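Local coordinates for protein binary enterotoxin of Clostridium perfringens component a (Clostridium perfringens, PDB 5WU0) that binds the dinucleotide NADH and probably serves as the ADP-ribosyltransferase component of a two-component clostridial enterotoxin, at residues 294-299 and 359-364; 340-345 and 382-387; 393-398 and 416-421. All coordinates share one frame; numbering follows the deposited sequence.

From the N terminus, residues 294-299 come first and wait 60 residues for their partner 359-364, closing interaction 1. Inside that loop lie residues 340-345, whose own partner, 382-387, comes only after interaction 1 has closed, so interactions 1 and 2 cross along the chain. Interaction 3 follows in series, a hairpin contact between 393-398 and the C-terminal 416-421. Interactions 1 and 3 belong to one five-stranded mixed sheet, in which strands 358-364 and 411-420 are neighbours. Interaction 2 belongs to a separate three-stranded antiparallel sheet, which meets the first where Thr343 and Thr344 approach Thr297 and Tyr298. Both interactions 1 and 2 touch the bound NADH.

Interaction 1. Residues 294-299 and 359-364; sequences DIITYR and ILRLHL. With NAI (1,4-dihydronicotinamide adenine dinucleotide), chain B.
The amide of Leu362 donates to Thr297 O over 2.7 Å in a nearly straight bond, the middle of three antiparallel hydrogen-bonded pairs; Ile295 with Leu364 and Arg299 with Leu360 form the other two. Beside it Thr297 CG2 and Leu362 CB lie 3.8 Å apart, the two side chains running alongside each other on the face that also carries Arg299. From there the arginine reaches out, CG anti to the backbone N (chi1 172°) and the chain extended as far as NE, to bring its guanidinium up to the pyrophosphate of NADH. Arg299 NH1 donates to O2N of NADH, on the phosphate of the nicotinamide half, at 2.9 Å. Arg299 NH2 makes a weak bond to O2A of the other NADH phosphate at 2.7 Å. Glu305, in a salt bridge with NH2, and Ser342 O, accepting from NH1, help fix the rotation of the group.

On the other face Tyr298 and Arg361 point the same way, Tyr298 CE2 resting 3.6 Å from Arg361 CD, with ring and guanidinium turned 53° to each other. A water in the plane of the phenol ring bridges them, 2.8 Å from Tyr298 OH and 3.0 Å from Arg361 NH1. Arg361 also has salt bridges to Asp417 and Asp138, and Tyr298 OH bonds to Asn215. Ile296 CG2 touches Arg361 CG at 3.6 Å. Strand 134-136 of the sheet in the first half of the chain packs on this face, so the pair joins both halves of the protein. An arginine projecting from the first strand of the sheet to hold the dinucleotide is characteristic of the ADP-ribosyltransferase fold, and is consistent with its Arg-Ser-Glu class.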
loop_
_atom_site.group_PDB
_atom_site.type_symbol
_atom_site.label_atom_id
_atom_site.label_comp_id
_atom_site.label_asym_id
_atom_site.label_seq_id
_atom_site.Cartn_x
_atom_site.Cartn_y
_atom_site.Cartn_z
ATOM N N ASP A 294 2.558 11.914 7.357
ATOM C CA ASP A 294 2.437 11.042 6.184
ATOM C C ASP A 294 1.202 10.155 6.319
ATOM O O ASP A 294 0.978 9.547 7.370
ATOM C CB ASP A 294 3.679 10.152 5.998
ATOM C CG ASP A 294 4.931 10.938 5.673
ATOM O OD1 ASP A 294 4.840 12.175 5.453
ATOM O OD2 ASP A 294 6.008 10.303 5.640
ATOM N N ILE A 295 0.393 10.082 5.269
ATOM C CA ILE A 295 -0.814 9.270 5.351
ATOM C C ILE A 295 -1.186 8.643 4.009
ATOM O O ILE A 295 -1.020 9.257 2.959
ATOM C CB ILE A 295 -1.999 10.106 5.881
ATOM C CG1 ILE A 295 -3.263 9.246 5.982
ATOM C CG2 ILE A 295 -2.224 11.329 4.987
ATOM C CD1 ILE A 295 -4.406 9.916 6.711
ATOM N N ILE A 296 -1.666 7.403 4.044
ATOM C CA ILE A 296 -2.225 6.795 2.853
ATOM C C ILE A 296 -3.669 7.236 2.644
ATOM O O ILE A 296 -4.469 7.239 3.586
ATOM C CB ILE A 296 -2.204 5.251 2.919
ATOM C CG1 ILE A 296 -0.850 4.750 3.410
ATOM C CG2 ILE A 296 -2.544 4.682 1.563
ATOM C CD1 ILE A 296 0.305 5.157 2.510
ATOM N N THR A 297 -3.999 7.592 1.409
ATOM C CA THR A 297 -5.375 7.856 1.032
ATOM C C THR A 297 -5.700 7.104 -0.270
ATOM O O THR A 297 -4.781 6.641 -0.950
ATOM C CB THR A 297 -5.630 9.369 0.882
ATOM O OG1 THR A 297 -7.046 9.618 0.862
ATOM C CG2 THR A 297 -4.949 9.919 -0.386
ATOM N N TYR A 298 -6.985 6.954 -0.605
ATOM C CA TYR A 298 -7.374 6.137 -1.771
ATOM C C TYR A 298 -8.277 6.892 -2.739
ATOM O O TYR A 298 -8.987 7.828 -2.352
ATOM C CB TYR A 298 -8.090 4.848 -1.337
ATOM C CG TYR A 298 -7.335 3.981 -0.350
ATOM C CD1 TYR A 298 -7.396 4.231 1.018
ATOM C CD2 TYR A 298 -6.592 2.884 -0.783
ATOM C CE1 TYR A 298 -6.711 3.445 1.924
ATOM C CE2 TYR A 298 -5.898 2.081 0.120
ATOM C CZ TYR A 298 -5.961 2.363 1.468
ATOM O OH TYR A 298 -5.273 1.573 2.362
ATOM N N ARG A 299 -8.262 6.469 -3.999
ATOM C CA ARG A 299 -9.158 7.032 -4.999
ATOM C C ARG A 299 -9.574 5.985 -6.036
ATOM O O ARG A 299 -8.734 5.323 -6.646
ATOM C CB ARG A 299 -8.517 8.234 -5.708
ATOM C CG ARG A 299 -9.339 8.739 -6.906
ATOM C CD ARG A 299 -8.787 10.028 -7.554
ATOM N NE ARG A 299 -9.493 10.305 -8.806
ATOM C CZ ARG A 299 -10.686 10.896 -8.892
ATOM N NH1 ARG A 299 -11.314 11.310 -7.796
ATOM N NH2 ARG A 299 -11.256 11.085 -10.081
ATOM N N ILE A 359 -7.656 1.425 -8.799
ATOM C CA ILE A 359 -7.640 1.871 -7.410
ATOM C C ILE A 359 -6.336 2.570 -7.014
ATOM O O ILE A 359 -5.275 1.938 -6.928
ATOM C CB ILE A 359 -7.869 0.708 -6.459
ATOM C CG1 ILE A 359 -9.162 -0.018 -6.827
ATOM C CG2 ILE A 359 -7.920 1.221 -5.031
ATOM C CD1 ILE A 359 -9.339 -1.342 -6.099
ATOM N N LEU A 360 -6.415 3.880 -6.776
ATOM C CA LEU A 360 -5.254 4.633 -6.310
ATOM C C LEU A 360 -5.029 4.382 -4.827
ATOM O O LEU A 360 -5.950 4.501 -4.026
ATOM C CB LEU A 360 -5.428 6.132 -6.555
ATOM C CG LEU A 360 -4.160 6.972 -6.360
ATOM C CD1 LEU A 360 -3.094 6.491 -7.338
ATOM C CD2 LEU A 360 -4.438 8.467 -6.556
ATOM N N ARG A 361 -3.809 4.017 -4.472
ATOM C CA ARG A 361 -3.399 3.950 -3.076
ATOM C C ARG A 361 -2.245 4.935 -2.911
ATOM O O ARG A 361 -1.116 4.611 -3.226
ATOM C CB ARG A 361 -2.967 2.535 -2.683
ATOM C CG ARG A 361 -2.438 2.421 -1.261
ATOM C CD ARG A 361 -2.563 0.985 -0.712
ATOM N NE ARG A 361 -1.706 0.026 -1.407
ATOM C CZ ARG A 361 -1.687 -1.284 -1.166
ATOM N NH1 ARG A 361 -2.472 -1.816 -0.233
ATOM N NH2 ARG A 361 -0.872 -2.069 -1.858
ATOM N N LEU A 362 -2.547 6.135 -2.422
ATOM C CA LEU A 362 -1.625 7.266 -2.484
ATOM C C LEU A 362 -0.890 7.528 -1.176
ATOM O O LEU A 362 -1.519 7.788 -0.135
ATOM C CB LEU A 362 -2.395 8.537 -2.881
ATOM C CG LEU A 362 -1.641 9.845 -3.173
ATOM C CD1 LEU A 362 -0.586 9.655 -4.280
ATOM C CD2 LEU A 362 -2.602 10.956 -3.564
ATOM N N HIS A 363 0.438 7.495 -1.232
ATOM C CA HIS A 363 1.234 8.018 -0.135
ATOM C C HIS A 363 1.130 9.535 -0.207
ATOM O O HIS A 363 1.661 10.169 -1.125
ATOM C CB HIS A 363 2.701 7.557 -0.197
ATOM C CG HIS A 363 3.562 8.163 0.872
ATOM N ND1 HIS A 363 3.756 7.566 2.102
ATOM C CD2 HIS A 363 4.249 9.331 0.911
ATOM C CE1 HIS A 363 4.545 8.328 2.843
ATOM N NE2 HIS A 363 4.847 9.412 2.150
ATOM N N LEU A 364 0.393 10.100 0.746
ATOM C CA LEU A 364 0.185 11.537 0.853
ATOM C C LEU A 364 1.114 12.057 1.952
ATOM O O LEU A 364 0.877 11.813 3.139
ATOM C CB LEU A 364 -1.294 11.841 1.153
ATOM C CG LEU A 364 -1.778 13.271 1.372
ATOM C CD1 LEU A 364 -1.388 14.124 0.172
ATOM C CD2 LEU A 364 -3.319 13.345 1.672
HETATM P PA NAI B . -13.708 13.881 -10.617
HETATM O O1A NAI B . -13.973 15.247 -11.201
HETATM O O2A NAI B . -12.347 13.594 -10.021
HETATM O O5B NAI B . -14.044 12.789 -11.759
HETATM C C5B NAI B . -14.877 13.135 -12.864
HETATM C C4B NAI B . -14.453 12.394 -14.124
HETATM O O4B NAI B . -13.332 13.068 -14.708
HETATM C C3B NAI B . -14.047 10.949 -13.836
HETATM O O3B NAI B . -14.527 10.111 -14.898
HETATM C C2B NAI B . -12.531 10.993 -13.832
HETATM O O2B NAI B . -11.932 9.770 -14.285
HETATM C C1B NAI B . -12.212 12.167 -14.748
HETATM N N9A NAI B . -10.982 12.848 -14.277
HETATM C C8A NAI B . -10.707 13.260 -13.025
HETATM N N7A NAI B . -9.477 13.847 -12.961
HETATM C C5A NAI B . -8.945 13.789 -14.200
HETATM C C6A NAI B . -7.683 14.193 -14.855
HETATM N N6A NAI B . -6.707 14.802 -14.164
HETATM N N1A NAI B . -7.525 13.930 -16.170
HETATM C C2A NAI B . -8.481 13.313 -16.887
HETATM N N3A NAI B . -9.652 12.914 -16.363
HETATM C C4A NAI B . -9.936 13.118 -15.055
HETATM O O3 NAI B . -14.803 13.509 -9.500
HETATM P PN NAI B . -15.254 11.994 -9.107
HETATM O O1N NAI B . -15.774 11.272 -10.329
HETATM O O2N NAI B . -14.216 11.341 -8.225
HETATM O O5D NAI B . -16.498 12.319 -8.138
HETATM C C5D NAI B . -16.299 13.296 -7.125
HETATM C C4D NAI B . -17.408 13.159 -6.112
HETATM O O4D NAI B . -17.156 11.949 -5.395
HETATM C C3D NAI B . -17.344 14.306 -5.117
HETATM O O3D NAI B . -18.656 14.563 -4.598
HETATM C C2D NAI B . -16.469 13.745 -4.020
HETATM O O2D NAI B . -16.802 14.322 -2.766
HETATM C C1D NAI B . -16.745 12.246 -4.057
HETATM N N1N NAI B . -15.552 11.456 -3.734
HETATM C C2N NAI B . -15.020 10.618 -4.657
HETATM C C3N NAI B . -13.892 9.841 -4.377
HETATM C C7N NAI B . -13.306 8.901 -5.397
HETATM O O7N NAI B . -12.748 7.889 -4.990
HETATM N N7N NAI B . -13.409 9.184 -6.702
HETATM C C4N NAI B . -13.208 9.922 -3.035
HETATM C C5N NAI B . -13.869 10.866 -2.137
HETATM C C6N NAI B . -15.000 11.584 -2.521
HETATM O O HOH W 1 -3.827 -0.876 2.305
#

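Interaction 2. Residues 340-345 and 382-387; sequences FISTTV and EYEVLI. With NAI (1,4-dihydronicotinamide adenine dinucleotide), chain B.
Strands 341-344 and 384-387 run antiparallel, the axes of these short segments approaching to 4.6 Å and inclined at 155°, with hydrogen-bonded pairs Ile341-Ile387 and Thr343-Val385. Val385 O is gripped twice by Thr343, through its amide and through OG1 at 2.7 Å; a chi1 of 80° tucks the hydroxyl between backbone N and carbonyl carbon, where it is also hydrogen-bonded to Thr297 OG1. The methyl CG2 of Thr343 is left to press on Ile387 CD1 at 3.7 Å, the two side chains at about a right angle. Just past the end of strand 341-344, Val345 CG1 touches Val385 CG2 at 3.6 Å.

On the other face Glu384 stretches out fully extended. Its OE2 accepts from Ser342 OG at 2.7 Å, on the syn side and 29° out of the carboxylate plane, and Tyr249 OH bonds to the same serine hydroxyl. Glu384 OE1 accepts from O2D of the nicotinamide ribose; the 2.5 Å is unusually short and doubtful. Ser342 thus positions a carboxylate that binds NADH. Strand 341-344, carrying Ser342-Thr343-Thr344, pairs with the strand that Glu384 opens, probably the STS (here Ser-Thr-Thr) and EXE (second glutamate Glu384) motifs of Arg-Ser-Glu class ADP-ribosyltransferases.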
loop_
_atom_site.group_PDB
_atom_site.type_symbol
_atom_site.label_atom_id
_atom_site.label_comp_id
_atom_site.label_asym_id
_atom_site.label_seq_id
_atom_site.Cartn_x
_atom_site.Cartn_y
_atom_site.Cartn_z
ATOM N N PHE A 340 -8.242 19.091 -9.111
ATOM C CA PHE A 340 -8.335 18.796 -7.676
ATOM C C PHE A 340 -8.422 17.269 -7.574
ATOM O O PHE A 340 -8.954 16.629 -8.471
ATOM C CB PHE A 340 -9.551 19.471 -7.010
ATOM C CG PHE A 340 -9.431 20.970 -6.880
ATOM C CD1 PHE A 340 -8.492 21.536 -6.025
ATOM C CD2 PHE A 340 -10.254 21.805 -7.603
ATOM C CE1 PHE A 340 -8.374 22.911 -5.914
ATOM C CE2 PHE A 340 -10.146 23.177 -7.495
ATOM C CZ PHE A 340 -9.210 23.730 -6.650
ATOM N N ILE A 341 -7.896 16.685 -6.502
ATOM C CA ILE A 341 -7.971 15.240 -6.324
ATOM C C ILE A 341 -8.859 14.862 -5.138
ATOM O O ILE A 341 -8.459 15.015 -3.982
ATOM C CB ILE A 341 -6.567 14.608 -6.113
ATOM C CG1 ILE A 341 -5.552 15.200 -7.097
ATOM C CG2 ILE A 341 -6.637 13.073 -6.228
ATOM C CD1 ILE A 341 -4.140 14.602 -6.974
ATOM N N SER A 342 -10.065 14.374 -5.429
ATOM C CA SER A 342 -10.937 13.804 -4.403
ATOM C C SER A 342 -10.453 12.401 -4.016
ATOM O O SER A 342 -10.398 11.495 -4.856
ATOM C CB SER A 342 -12.398 13.751 -4.887
ATOM O OG SER A 342 -12.984 15.047 -4.904
ATOM N N THR A 343 -10.078 12.235 -2.752
ATOM C CA THR A 343 -9.601 10.954 -2.255
ATOM C C THR A 343 -10.355 10.591 -0.989
ATOM O O THR A 343 -10.958 11.458 -0.342
ATOM C CB THR A 343 -8.092 10.951 -1.927
ATOM O OG1 THR A 343 -7.891 11.563 -0.647
ATOM C CG2 THR A 343 -7.288 11.690 -2.989
ATOM N N THR A 344 -10.331 9.303 -0.658
ATOM C CA THR A 344 -10.929 8.820 0.569
ATOM C C THR A 344 -9.867 8.087 1.379
ATOM O O THR A 344 -9.050 7.345 0.818
ATOM C CB THR A 344 -12.156 7.914 0.286
ATOM O OG1 THR A 344 -12.596 7.305 1.512
ATOM C CG2 THR A 344 -11.802 6.840 -0.714
ATOM N N VAL A 345 -9.846 8.321 2.694
ATOM C CA VAL A 345 -8.821 7.703 3.538
ATOM C C VAL A 345 -9.169 6.259 3.880
ATOM O O VAL A 345 -8.377 5.545 4.525
ATOM C CB VAL A 345 -8.593 8.480 4.850
ATOM C CG1 VAL A 345 -8.065 9.875 4.560
ATOM C CG2 VAL A 345 -9.854 8.529 5.671
ATOM N N GLU A 382 -18.969 10.305 4.915
ATOM C CA GLU A 382 -17.943 10.772 3.996
ATOM C C GLU A 382 -16.615 10.772 4.739
ATOM O O GLU A 382 -16.561 11.119 5.928
ATOM C CB GLU A 382 -18.261 12.166 3.448
ATOM C CG GLU A 382 -19.556 12.259 2.648
ATOM C CD GLU A 382 -19.516 11.473 1.341
ATOM O OE1 GLU A 382 -18.413 11.059 0.917
ATOM O OE2 GLU A 382 -20.598 11.266 0.745
ATOM N N TYR A 383 -15.556 10.369 4.039
ATOM C CA TYR A 383 -14.218 10.283 4.617
ATOM C C TYR A 383 -13.202 10.868 3.649
ATOM O O TYR A 383 -12.221 10.222 3.311
ATOM C CB TYR A 383 -13.877 8.824 4.946
ATOM C CG TYR A 383 -14.868 8.216 5.909
ATOM C CD1 TYR A 383 -16.056 7.665 5.455
ATOM C CD2 TYR A 383 -14.632 8.231 7.276
ATOM C CE1 TYR A 383 -16.976 7.127 6.338
ATOM C CE2 TYR A 383 -15.537 7.702 8.161
ATOM C CZ TYR A 383 -16.708 7.154 7.687
ATOM O OH TYR A 383 -17.611 6.622 8.565
ATOM N N GLU A 384 -13.455 12.091 3.191
ATOM C CA GLU A 384 -12.686 12.636 2.079
ATOM C C GLU A 384 -11.500 13.506 2.507
ATOM O O GLU A 384 -11.616 14.371 3.379
ATOM C CB GLU A 384 -13.597 13.450 1.140
ATOM C CG GLU A 384 -12.829 13.951 -0.110
ATOM C CD GLU A 384 -13.707 14.538 -1.209
ATOM O OE1 GLU A 384 -14.954 14.455 -1.123
ATOM O OE2 GLU A 384 -13.135 15.084 -2.178
ATOM N N VAL A 385 -10.349 13.255 1.890
ATOM C CA VAL A 385 -9.281 14.243 1.880
ATOM C C VAL A 385 -9.169 14.822 0.475
ATOM O O VAL A 385 -8.967 14.074 -0.493
ATOM C CB VAL A 385 -7.934 13.668 2.309
ATOM C CG1 VAL A 385 -6.847 14.669 1.968
ATOM C CG2 VAL A 385 -7.944 13.367 3.805
ATOM N N LEU A 386 -9.340 16.145 0.372
ATOM C CA LEU A 386 -9.312 16.851 -0.912
ATOM C C LEU A 386 -7.963 17.516 -1.141
ATOM O O LEU A 386 -7.508 18.311 -0.316
ATOM C CB LEU A 386 -10.418 17.902 -0.970
ATOM C CG LEU A 386 -10.540 18.641 -2.301
ATOM C CD1 LEU A 386 -10.702 17.635 -3.452
ATOM C CD2 LEU A 386 -11.706 19.639 -2.256
ATOM N N ILE A 387 -7.324 17.202 -2.263
ATOM C CA ILE A 387 -5.964 17.657 -2.517
ATOM C C ILE A 387 -5.958 18.778 -3.557
ATOM O O ILE A 387 -6.692 18.708 -4.551
ATOM C CB ILE A 387 -5.067 16.505 -3.004
ATOM C CG1 ILE A 387 -5.379 15.220 -2.234
ATOM C CG2 ILE A 387 -3.573 16.869 -2.881
ATOM C CD1 ILE A 387 -4.450 14.047 -2.603
HETATM P PA NAI B . -13.708 13.881 -10.617
HETATM O O1A NAI B . -13.973 15.247 -11.201
HETATM O O2A NAI B . -12.347 13.594 -10.021
HETATM O O5B NAI B . -14.044 12.789 -11.759
HETATM C C5B NAI B . -14.877 13.135 -12.864
HETATM C C4B NAI B . -14.453 12.394 -14.124
HETATM O O4B NAI B . -13.332 13.068 -14.708
HETATM C C3B NAI B . -14.047 10.949 -13.836
HETATM O O3B NAI B . -14.527 10.111 -14.898
HETATM C C2B NAI B . -12.531 10.993 -13.832
HETATM O O2B NAI B . -11.932 9.770 -14.285
HETATM C C1B NAI B . -12.212 12.167 -14.748
HETATM N N9A NAI B . -10.982 12.848 -14.277
HETATM C C8A NAI B . -10.707 13.260 -13.025
HETATM N N7A NAI B . -9.477 13.847 -12.961
HETATM C C5A NAI B . -8.945 13.789 -14.200
HETATM C C6A NAI B . -7.683 14.193 -14.855
HETATM N N6A NAI B . -6.707 14.802 -14.164
HETATM N N1A NAI B . -7.525 13.930 -16.170
HETATM C C2A NAI B . -8.481 13.313 -16.887
HETATM N N3A NAI B . -9.652 12.914 -16.363
HETATM C C4A NAI B . -9.936 13.118 -15.055
HETATM O O3 NAI B . -14.803 13.509 -9.500
HETATM P PN NAI B . -15.254 11.994 -9.107
HETATM O O1N NAI B . -15.774 11.272 -10.329
HETATM O O2N NAI B . -14.216 11.341 -8.225
HETATM O O5D NAI B . -16.498 12.319 -8.138
HETATM C C5D NAI B . -16.299 13.296 -7.125
HETATM C C4D NAI B . -17.408 13.159 -6.112
HETATM O O4D NAI B . -17.156 11.949 -5.395
HETATM C C3D NAI B . -17.344 14.306 -5.117
HETATM O O3D NAI B . -18.656 14.563 -4.598
HETATM C C2D NAI B . -16.469 13.745 -4.020
HETATM O O2D NAI B . -16.802 14.322 -2.766
HETATM C C1D NAI B . -16.745 12.246 -4.057
HETATM N N1N NAI B . -15.552 11.456 -3.734
HETATM C C2N NAI B . -15.020 10.618 -4.657
HETATM C C3N NAI B . -13.892 9.841 -4.377
HETATM C C7N NAI B . -13.306 8.901 -5.397
HETATM O O7N NAI B . -12.748 7.889 -4.990
HETATM N N7N NAI B . -13.409 9.184 -6.702
HETATM C C4N NAI B . -13.208 9.922 -3.035
HETATM C C5N NAI B . -13.869 10.866 -2.137
HETATM C C6N NAI B . -15.000 11.584 -2.521
#

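Interaction 3. Residues 393-398 and 416-421; sequences YKIDNI and IDATLI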
loop_
_atom_site.group_PDB
_atom_site.type_symbol
_atom_site.label_atom_id
_atom_site.label_comp_id
_atom_site.label_asym_id
_atom_site.label_seq_id
_atom_site.Cartn_x
_atom_site.Cartn_y
_atom_site.Cartn_z
ATOM N N TYR A 393 1.574 12.545 -9.720
ATOM C CA TYR A 393 1.681 11.160 -9.279
ATOM C C TYR A 393 3.029 10.562 -9.659
ATOM O O TYR A 393 3.375 10.547 -10.839
ATOM C CB TYR A 393 0.592 10.293 -9.916
ATOM C CG TYR A 393 -0.824 10.589 -9.497
ATOM C CD1 TYR A 393 -1.121 11.039 -8.214
ATOM C CD2 TYR A 393 -1.877 10.393 -10.387
ATOM C CE1 TYR A 393 -2.435 11.297 -7.833
ATOM C CE2 TYR A 393 -3.188 10.653 -10.020
ATOM C CZ TYR A 393 -3.461 11.102 -8.745
ATOM O OH TYR A 393 -4.770 11.358 -8.395
ATOM N N LYS A 394 3.791 10.065 -8.690
ATOM C CA LYS A 394 4.897 9.175 -9.035
ATOM C C LYS A 394 4.391 7.759 -8.887
ATOM O O LYS A 394 4.054 7.338 -7.780
ATOM C CB LYS A 394 6.142 9.393 -8.158
ATOM C CG LYS A 394 7.158 8.247 -8.297
ATOM C CD LYS A 394 8.527 8.563 -7.700
ATOM C CE LYS A 394 8.524 8.526 -6.172
ATOM N NZ LYS A 394 8.580 7.142 -5.613
ATOM N N ILE A 395 4.321 7.028 -9.998
ATOM C CA ILE A 395 3.791 5.660 -9.991
ATOM C C ILE A 395 4.815 4.655 -9.476
ATOM O O ILE A 395 5.851 4.436 -10.107
ATOM C CB ILE A 395 3.313 5.239 -11.398
ATOM C CG1 ILE A 395 2.310 6.266 -11.944
ATOM C CG2 ILE A 395 2.626 3.915 -11.342
ATOM C CD1 ILE A 395 1.093 6.417 -11.075
ATOM N N ASP A 396 4.526 4.054 -8.320
ATOM C CA ASP A 396 5.471 3.146 -7.644
ATOM C C ASP A 396 5.237 1.663 -7.939
ATOM O O ASP A 396 6.180 0.854 -8.017
ATOM C CB ASP A 396 5.397 3.356 -6.132
ATOM C CG ASP A 396 5.622 4.798 -5.730
ATOM O OD1 ASP A 396 6.613 5.404 -6.215
ATOM O OD2 ASP A 396 4.793 5.321 -4.940
ATOM N N ASN A 397 3.969 1.297 -8.068
ATOM C CA ASN A 397 3.630 -0.092 -8.282
ATOM C C ASN A 397 2.212 -0.231 -8.790
ATOM O O ASN A 397 1.343 0.616 -8.559
ATOM C CB ASN A 397 3.812 -0.915 -6.996
ATOM C CG ASN A 397 4.281 -2.348 -7.282
ATOM O OD1 ASN A 397 4.159 -2.841 -8.400
ATOM N ND2 ASN A 397 4.831 -3.009 -6.273
ATOM N N ILE A 398 2.010 -1.317 -9.507
ATOM C CA ILE A 398 0.721 -1.708 -10.010
ATOM C C ILE A 398 0.553 -3.187 -9.661
ATOM O O ILE A 398 1.364 -4.029 -10.066
ATOM C CB ILE A 398 0.614 -1.467 -11.522
ATOM C CG1 ILE A 398 0.854 0.016 -11.841
ATOM C CG2 ILE A 398 -0.753 -1.892 -12.029
ATOM C CD1 ILE A 398 0.995 0.310 -13.308
ATOM N N ILE A 416 -2.985 0.931 -7.751
ATOM C CA ILE A 416 -1.884 1.776 -8.167
ATOM C C ILE A 416 -1.258 2.418 -6.943
ATOM O O ILE A 416 -1.793 3.356 -6.378
ATOM C CB ILE A 416 -2.324 2.855 -9.188
ATOM C CG1 ILE A 416 -2.569 2.228 -10.557
ATOM C CG2 ILE A 416 -1.208 3.807 -9.447
ATOM C CD1 ILE A 416 -3.919 1.646 -10.740
ATOM N N ASP A 417 -0.131 1.872 -6.503
ATOM C CA ASP A 417 0.609 2.517 -5.435
ATOM C C ASP A 417 1.371 3.688 -6.021
ATOM O O ASP A 417 2.109 3.543 -6.999
ATOM C CB ASP A 417 1.547 1.545 -4.744
ATOM C CG ASP A 417 0.851 0.736 -3.678
ATOM O OD1 ASP A 417 0.507 1.317 -2.621
ATOM O OD2 ASP A 417 0.658 -0.482 -3.893
ATOM N N ALA A 418 1.181 4.857 -5.431
ATOM C CA ALA A 418 1.755 6.062 -5.992
ATOM C C ALA A 418 2.181 6.981 -4.869
ATOM O O ALA A 418 1.729 6.827 -3.737
ATOM C CB ALA A 418 0.764 6.762 -6.916
ATOM N N THR A 419 3.087 7.902 -5.191
ATOM C CA THR A 419 3.535 8.933 -4.267
ATOM C C THR A 419 3.173 10.294 -4.864
ATOM O O THR A 419 3.431 10.542 -6.046
ATOM C CB THR A 419 5.055 8.853 -4.017
ATOM O OG1 THR A 419 5.416 7.532 -3.579
ATOM C CG2 THR A 419 5.491 9.903 -2.974
ATOM N N LEU A 420 2.560 11.165 -4.068
ATOM C CA LEU A 420 2.245 12.513 -4.531
ATOM C C LEU A 420 3.511 13.355 -4.437
ATOM O O LEU A 420 4.113 13.441 -3.370
ATOM C CB LEU A 420 1.109 13.142 -3.697
ATOM C CG LEU A 420 0.463 14.456 -4.180
ATOM C CD1 LEU A 420 -0.518 14.205 -5.322
ATOM C CD2 LEU A 420 -0.244 15.185 -3.051
ATOM N N ILE A 421 3.922 13.969 -5.544
ATOM C CA ILE A 421 5.130 14.790 -5.544
ATOM C C ILE A 421 4.871 16.235 -5.974
ATOM O O ILE A 421 3.826 16.574 -6.545
ATOM C CB ILE A 421 6.222 14.206 -6.460
ATOM C CG1 ILE A 421 5.886 14.473 -7.927
ATOM C CG2 ILE A 421 6.429 12.717 -6.182
ATOM C CD1 ILE A 421 6.958 13.993 -8.867
ATOM O OXT ILE A 421 5.729 17.096 -5.751
#
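This contact is an antiparallel beta hairpin interrupted by a classic beta bulge, formed by strands 391-403 and 411-420 of the five-stranded sheet in the ADP-ribosyltransferase half that holds the NADH site. At the bulge Asp396 and Asn397 both face Asp417: Asp417 O accepts from Asp396 N at 2.8 Å and from Asn397 N at 3.1 Å, and the register shifts by one residue. The extra residue turns the CB of Asp396 toward the partner strand, and its side chain crosses that of Thr419 at about a right angle.

Thr419 OG1 donates to Asp396 OD2 at 2.7 Å, on the syn side and only 17° out of the carboxylate plane. The second oxygen, Asp396 OD1, forms a salt bridge with Lys394 NZ at 2.7 Å, also met on the syn side. Bends at chi3 (74°) and chi4 (79°) curl the lysine toward Asp396, two residues on in its own strand, alongside Thr419. Both oxygens of this buried carboxylate are therefore engaged, and the charge of the lysine probably stabilises it further. Asp132 O in the first half of the chain accepts from the same NZ.

The face carrying Tyr393, Ile395 and Ala418 is largely apolar. Ile395 CD1 sits 3.8 Å from Ile416 CG2, and Ala418 CB approaches Ile395 CD1, while Tyr393 CE1 approaches Leu420 CD1 at 4.3 Å. Tyr393 further packs on Leu360 of the adjacent strand 358-364 and on Ile341 of the three-stranded sheet. At the chain end, Ile421 CG2 rests 3.9 Å from Lys394 CB.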